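PDB 3WWX: S12 family peptidase from Streptomyces sp. 82F2, which probably hydrolyses amide bonds in a D-stereospecific manner, as a member of the serine beta-lactamase-like S12 peptidase family. Local coordinates for residues A[47-59]-A[301-313]. Sequence-based numbering, arbitrary orientation.
Sequences DRYRVGSITKTFT and HGGGIHGSSSLAQ. With DIA (octane 1,8-diamine), chain B.
Ser53 O lies over one face of the His301 imidazole, 3.5 Å from CE1, while Thr57 OG1 and Lys56 CD approach that ring obliquely. In its own plane the ring donates from ND1 to a lone pair of Gly302 O (2.8 Å, 169° at the hydrogen), and NE2 bonds to Tyr283 OH; imidazole suits the place because both nitrogens can be engaged at once, which fixes the ring's rotation. The His306 ring carries C2 of the octane diamine on one face and has Ile305 CG1 at its edge. Ser53 OG, on a short side chain that reaches the glycine-rich strand, accepts from Gly304 N (3.3 Å). Gly303 CA sits 3.3 Å from Val51 O in a CA-H...O contact; a side chain here would run into that carbonyl, so glycine suits the position. A chi1 of -171° turns Ser308 OG away from its own backbone N and onto Arg50 O (2.7 Å); water 2 donates to the same buried carbonyl and accepts from Ser310 OG. Ile54 CD1 meets Ala312 CB (3.9 Å), the small alanine letting the methyl approach the strand. Ser53-Ile54-Thr55-Lys56 fits the SxxK motif of the serine beta-lactamase fold, and His301-Gly302-Gly303 probably replaces its KTG motif; the diamine lies along Gly304-His306 and Ser309.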
loop_
_atom_site.group_PDB
_atom_site.type_symbol
_atom_site.label_atom_id
_atom_site.label_comp_id
_atom_site.label_asym_id
_atom_site.label_seq_id
_atom_site.Cartn_x
_atom_site.Cartn_y
_atom_site.Cartn_z
ATOM N N ASP A 47 -7.959 5.984 -15.449
ATOM C CA ASP A 47 -6.556 5.553 -15.531
ATOM C C ASP A 47 -6.230 4.524 -14.456
ATOM O O ASP A 47 -6.621 4.654 -13.272
ATOM C CB ASP A 47 -5.566 6.711 -15.425
ATOM C CG ASP A 47 -5.447 7.530 -16.713
ATOM O OD1 ASP A 47 -6.114 7.181 -17.717
ATOM O OD2 ASP A 47 -4.697 8.527 -16.679
ATOM N N ARG A 48 -5.487 3.517 -14.885
ATOM C CA ARG A 48 -4.963 2.495 -13.995
ATOM C C ARG A 48 -3.551 2.890 -13.612
ATOM O O ARG A 48 -2.816 3.478 -14.411
ATOM C CB ARG A 48 -5.007 1.131 -14.699
ATOM C CG ARG A 48 -6.450 0.728 -15.048
ATOM C CD ARG A 48 -6.641 -0.620 -15.759
ATOM N NE ARG A 48 -8.054 -0.771 -16.089
ATOM C CZ ARG A 48 -8.617 -1.847 -16.638
ATOM N NH1 ARG A 48 -7.911 -2.906 -16.918
ATOM N NH2 ARG A 48 -9.916 -1.852 -16.891
ATOM N N TYR A 49 -3.164 2.556 -12.393
ATOM C CA TYR A 49 -1.884 2.979 -11.852
ATOM C C TYR A 49 -1.371 1.974 -10.843
ATOM O O TYR A 49 -2.122 1.158 -10.288
ATOM C CB TYR A 49 -2.002 4.382 -11.229
ATOM C CG TYR A 49 -3.226 4.615 -10.351
ATOM C CD1 TYR A 49 -4.397 5.108 -10.884
ATOM C CD2 TYR A 49 -3.199 4.356 -8.997
ATOM C CE1 TYR A 49 -5.506 5.354 -10.093
ATOM C CE2 TYR A 49 -4.316 4.575 -8.194
ATOM C CZ TYR A 49 -5.463 5.083 -8.748
ATOM O OH TYR A 49 -6.571 5.342 -7.948
ATOM N N ARG A 50 -0.065 2.022 -10.632
ATOM C CA ARG A 50 0.604 1.222 -9.625
ATOM C C ARG A 50 0.227 1.756 -8.259
ATOM O O ARG A 50 0.589 2.890 -7.909
ATOM C CB ARG A 50 2.112 1.307 -9.845
ATOM C CG ARG A 50 2.551 0.799 -11.220
ATOM C CD ARG A 50 4.076 0.623 -11.268
ATOM N NE ARG A 50 4.528 0.329 -12.629
ATOM C CZ ARG A 50 4.414 -0.861 -13.210
ATOM N NH1 ARG A 50 3.943 -1.893 -12.549
ATOM N NH2 ARG A 50 4.794 -1.023 -14.465
ATOM N N VAL A 51 -0.504 0.972 -7.472
ATOM C CA VAL A 51 -1.017 1.465 -6.186
ATOM C C VAL A 51 0.017 1.398 -5.064
ATOM O O VAL A 51 -0.252 1.831 -3.937
ATOM C CB VAL A 51 -2.300 0.735 -5.770
ATOM C CG1 VAL A 51 -3.301 0.750 -6.896
ATOM C CG2 VAL A 51 -2.013 -0.700 -5.336
ATOM N N GLY A 52 1.199 0.888 -5.378
ATOM C CA GLY A 52 2.236 0.782 -4.364
ATOM C C GLY A 52 1.758 0.137 -3.078
ATOM O O GLY A 52 1.074 -0.880 -3.105
ATOM N N SER A 53 2.115 0.774 -1.966
ATOM C CA SER A 53 1.903 0.304 -0.602
ATOM C C SER A 53 0.457 -0.057 -0.243
ATOM O O SER A 53 0.204 -0.766 0.737
ATOM C CB SER A 53 2.395 1.429 0.323
ATOM O OG SER A 53 3.486 2.141 -0.282
ATOM N N ILE A 54 -0.512 0.455 -0.997
ATOM C CA ILE A 54 -1.899 0.038 -0.824
ATOM C C ILE A 54 -2.049 -1.488 -0.930
ATOM O O ILE A 54 -2.946 -2.089 -0.323
ATOM C CB ILE A 54 -2.780 0.810 -1.814
ATOM C CG1 ILE A 54 -3.028 2.223 -1.293
ATOM C CG2 ILE A 54 -4.103 0.094 -2.100
ATOM C CD1 ILE A 54 -3.530 3.180 -2.362
ATOM N N THR A 55 -1.142 -2.121 -1.669
ATOM C CA THR A 55 -1.106 -3.577 -1.759
ATOM C C THR A 55 -1.115 -4.216 -0.385
ATOM O O THR A 55 -1.698 -5.290 -0.185
ATOM C CB THR A 55 0.161 -4.026 -2.501
ATOM O OG1 THR A 55 0.191 -3.455 -3.821
ATOM C CG2 THR A 55 0.250 -5.541 -2.610
ATOM N N LYS A 56 -0.470 -3.569 0.581
ATOM C CA LYS A 56 -0.395 -4.107 1.930
ATOM C C LYS A 56 -1.768 -4.419 2.516
ATOM O O LYS A 56 -1.903 -5.364 3.280
ATOM C CB LYS A 56 0.340 -3.149 2.851
ATOM C CG LYS A 56 1.820 -3.041 2.562
ATOM C CD LYS A 56 2.541 -2.243 3.640
ATOM C CE LYS A 56 4.044 -2.204 3.414
ATOM N NZ LYS A 56 4.429 -1.447 2.212
ATOM N N THR A 57 -2.783 -3.613 2.217
ATOM C CA THR A 57 -4.098 -3.887 2.779
ATOM C C THR A 57 -4.650 -5.204 2.233
ATOM O O THR A 57 -5.304 -5.962 2.961
ATOM C CB THR A 57 -5.071 -2.753 2.483
ATOM O OG1 THR A 57 -4.474 -1.504 2.824
ATOM C CG2 THR A 57 -6.344 -2.945 3.282
ATOM N N PHE A 58 -4.384 -5.483 0.957
ATOM C CA PHE A 58 -4.800 -6.752 0.362
ATOM C C PHE A 58 -4.084 -7.920 1.044
ATOM O O PHE A 58 -4.693 -8.919 1.415
ATOM C CB PHE A 58 -4.530 -6.766 -1.141
ATOM C CG PHE A 58 -5.405 -5.820 -1.924
ATOM C CD1 PHE A 58 -5.047 -4.487 -2.070
ATOM C CD2 PHE A 58 -6.569 -6.255 -2.525
ATOM C CE1 PHE A 58 -5.833 -3.597 -2.795
ATOM C CE2 PHE A 58 -7.371 -5.352 -3.248
ATOM C CZ PHE A 58 -6.996 -4.041 -3.389
ATOM N N THR A 59 -2.778 -7.803 1.211
ATOM C CA THR A 59 -2.001 -8.831 1.876
ATOM C C THR A 59 -2.500 -9.117 3.291
ATOM O O THR A 59 -2.686 -10.294 3.675
ATOM C CB THR A 59 -0.524 -8.400 1.882
ATOM O OG1 THR A 59 -0.114 -8.230 0.522
ATOM C CG2 THR A 59 0.368 -9.407 2.581
ATOM N N HIS A 301 -4.986 3.711 3.191
ATOM C CA HIS A 301 -3.542 3.547 3.090
ATOM C C HIS A 301 -3.068 4.420 1.949
ATOM O O HIS A 301 -3.790 4.634 0.980
ATOM C CB HIS A 301 -3.207 2.071 2.809
ATOM C CG HIS A 301 -1.897 1.603 3.381
ATOM N ND1 HIS A 301 -0.678 1.875 2.801
ATOM C CD2 HIS A 301 -1.635 0.833 4.464
ATOM C CE1 HIS A 301 0.283 1.309 3.524
ATOM N NE2 HIS A 301 -0.270 0.678 4.534
ATOM N N GLY A 302 -1.836 4.910 2.069
ATOM C CA GLY A 302 -1.218 5.604 0.951
ATOM C C GLY A 302 -0.380 4.626 0.161
ATOM O O GLY A 302 -0.038 3.550 0.650
ATOM N N GLY A 303 -0.059 4.997 -1.068
ATOM C CA GLY A 303 0.823 4.203 -1.895
ATOM C C GLY A 303 1.898 5.050 -2.523
ATOM O O GLY A 303 1.652 6.151 -2.993
ATOM N N GLY A 304 3.118 4.521 -2.505
ATOM C CA GLY A 304 4.224 5.126 -3.215
ATOM C C GLY A 304 5.048 4.048 -3.911
ATOM O O GLY A 304 5.433 3.032 -3.331
ATOM N N ILE A 305 5.290 4.263 -5.197
ATOM C CA ILE A 305 6.203 3.476 -5.983
ATOM C C ILE A 305 6.585 4.412 -7.149
ATOM O O ILE A 305 6.039 5.505 -7.272
ATOM C CB ILE A 305 5.550 2.133 -6.406
ATOM C CG1 ILE A 305 6.557 1.177 -7.046
ATOM C CG2 ILE A 305 4.384 2.386 -7.331
ATOM C CD1 ILE A 305 6.077 -0.275 -7.029
ATOM N N HIS A 306 7.541 4.024 -7.975
ATOM C CA HIS A 306 8.083 4.929 -8.996
ATOM C C HIS A 306 7.003 5.606 -9.833
ATOM O O HIS A 306 6.201 4.954 -10.472
ATOM C CB HIS A 306 9.000 4.174 -9.946
ATOM C CG HIS A 306 10.135 3.498 -9.261
ATOM N ND1 HIS A 306 9.956 2.515 -8.305
ATOM C CD2 HIS A 306 11.469 3.638 -9.413
ATOM C CE1 HIS A 306 11.130 2.107 -7.881
ATOM N NE2 HIS A 306 12.067 2.756 -8.551
ATOM N N GLY A 307 6.993 6.930 -9.815
ATOM C CA GLY A 307 6.072 7.709 -10.610
ATOM C C GLY A 307 4.615 7.610 -10.223
ATOM O O GLY A 307 3.753 7.932 -11.048
ATOM N N SER A 308 4.346 7.186 -8.998
ATOM C CA SER A 308 2.974 6.900 -8.621
ATOM C C SER A 308 2.730 7.111 -7.135
ATOM O O SER A 308 3.190 6.333 -6.299
ATOM C CB SER A 308 2.608 5.476 -9.009
ATOM O OG SER A 308 1.205 5.301 -8.825
ATOM N N SER A 309 2.003 8.176 -6.824
ATOM C CA SER A 309 1.596 8.493 -5.446
ATOM C C SER A 309 0.093 8.296 -5.380
ATOM O O SER A 309 -0.646 9.029 -6.030
ATOM C CB SER A 309 1.963 9.920 -5.087
ATOM O OG SER A 309 1.642 10.192 -3.732
ATOM N N SER A 310 -0.343 7.289 -4.619
ATOM C CA SER A 310 -1.736 6.874 -4.588
ATOM C C SER A 310 -2.336 7.120 -3.224
ATOM O O SER A 310 -1.635 7.148 -2.208
ATOM C CB SER A 310 -1.860 5.385 -4.916
ATOM O OG SER A 310 -1.330 5.114 -6.201
ATOM N N LEU A 311 -3.648 7.333 -3.224
ATOM C CA LEU A 311 -4.383 7.508 -1.985
ATOM C C LEU A 311 -5.684 6.707 -2.080
ATOM O O LEU A 311 -6.244 6.500 -3.155
ATOM C CB LEU A 311 -4.631 9.001 -1.691
ATOM C CG LEU A 311 -5.453 9.739 -2.725
ATOM C CD1 LEU A 311 -6.930 9.760 -2.320
ATOM C CD2 LEU A 311 -4.926 11.172 -2.916
ATOM N N ALA A 312 -6.147 6.252 -0.921
ATOM C CA ALA A 312 -7.398 5.488 -0.816
ATOM C C ALA A 312 -7.869 5.598 0.617
ATOM O O ALA A 312 -7.131 5.260 1.542
ATOM C CB ALA A 312 -7.184 4.033 -1.180
ATOM N N GLN A 313 -9.084 6.098 0.801
ATOM C CA GLN A 313 -9.607 6.363 2.146
ATOM C C GLN A 313 -11.104 6.134 2.184
ATOM O O GLN A 313 -11.792 6.373 1.200
ATOM C CB GLN A 313 -9.334 7.818 2.534
ATOM C CG GLN A 313 -7.836 8.171 2.656
ATOM C CD GLN A 313 -7.120 7.479 3.803
ATOM O OE1 GLN A 313 -7.734 7.081 4.800
ATOM N NE2 GLN A 313 -5.800 7.371 3.697
HETATM N N1 DIA B . 13.284 7.591 -6.475
HETATM C C1 DIA B . 12.739 6.493 -7.205
HETATM C C2 DIA B . 11.244 6.271 -7.119
HETATM C C3 DIA B . 10.628 6.634 -5.807
HETATM C C4 DIA B . 9.983 5.520 -5.010
HETATM C C5 DIA B . 8.528 5.781 -4.727
HETATM C C6 DIA B . 8.241 7.143 -4.143
HETATM C C7 DIA B . 6.771 7.398 -4.045
HETATM C C8 DIA B . 6.564 8.661 -3.254
HETATM N N8 DIA B . 5.275 9.174 -3.563
HETATM O O HOH W 1 5.528 3.232 -12.709
HETATM O O HOH W 2 1.269 4.356 -5.581
#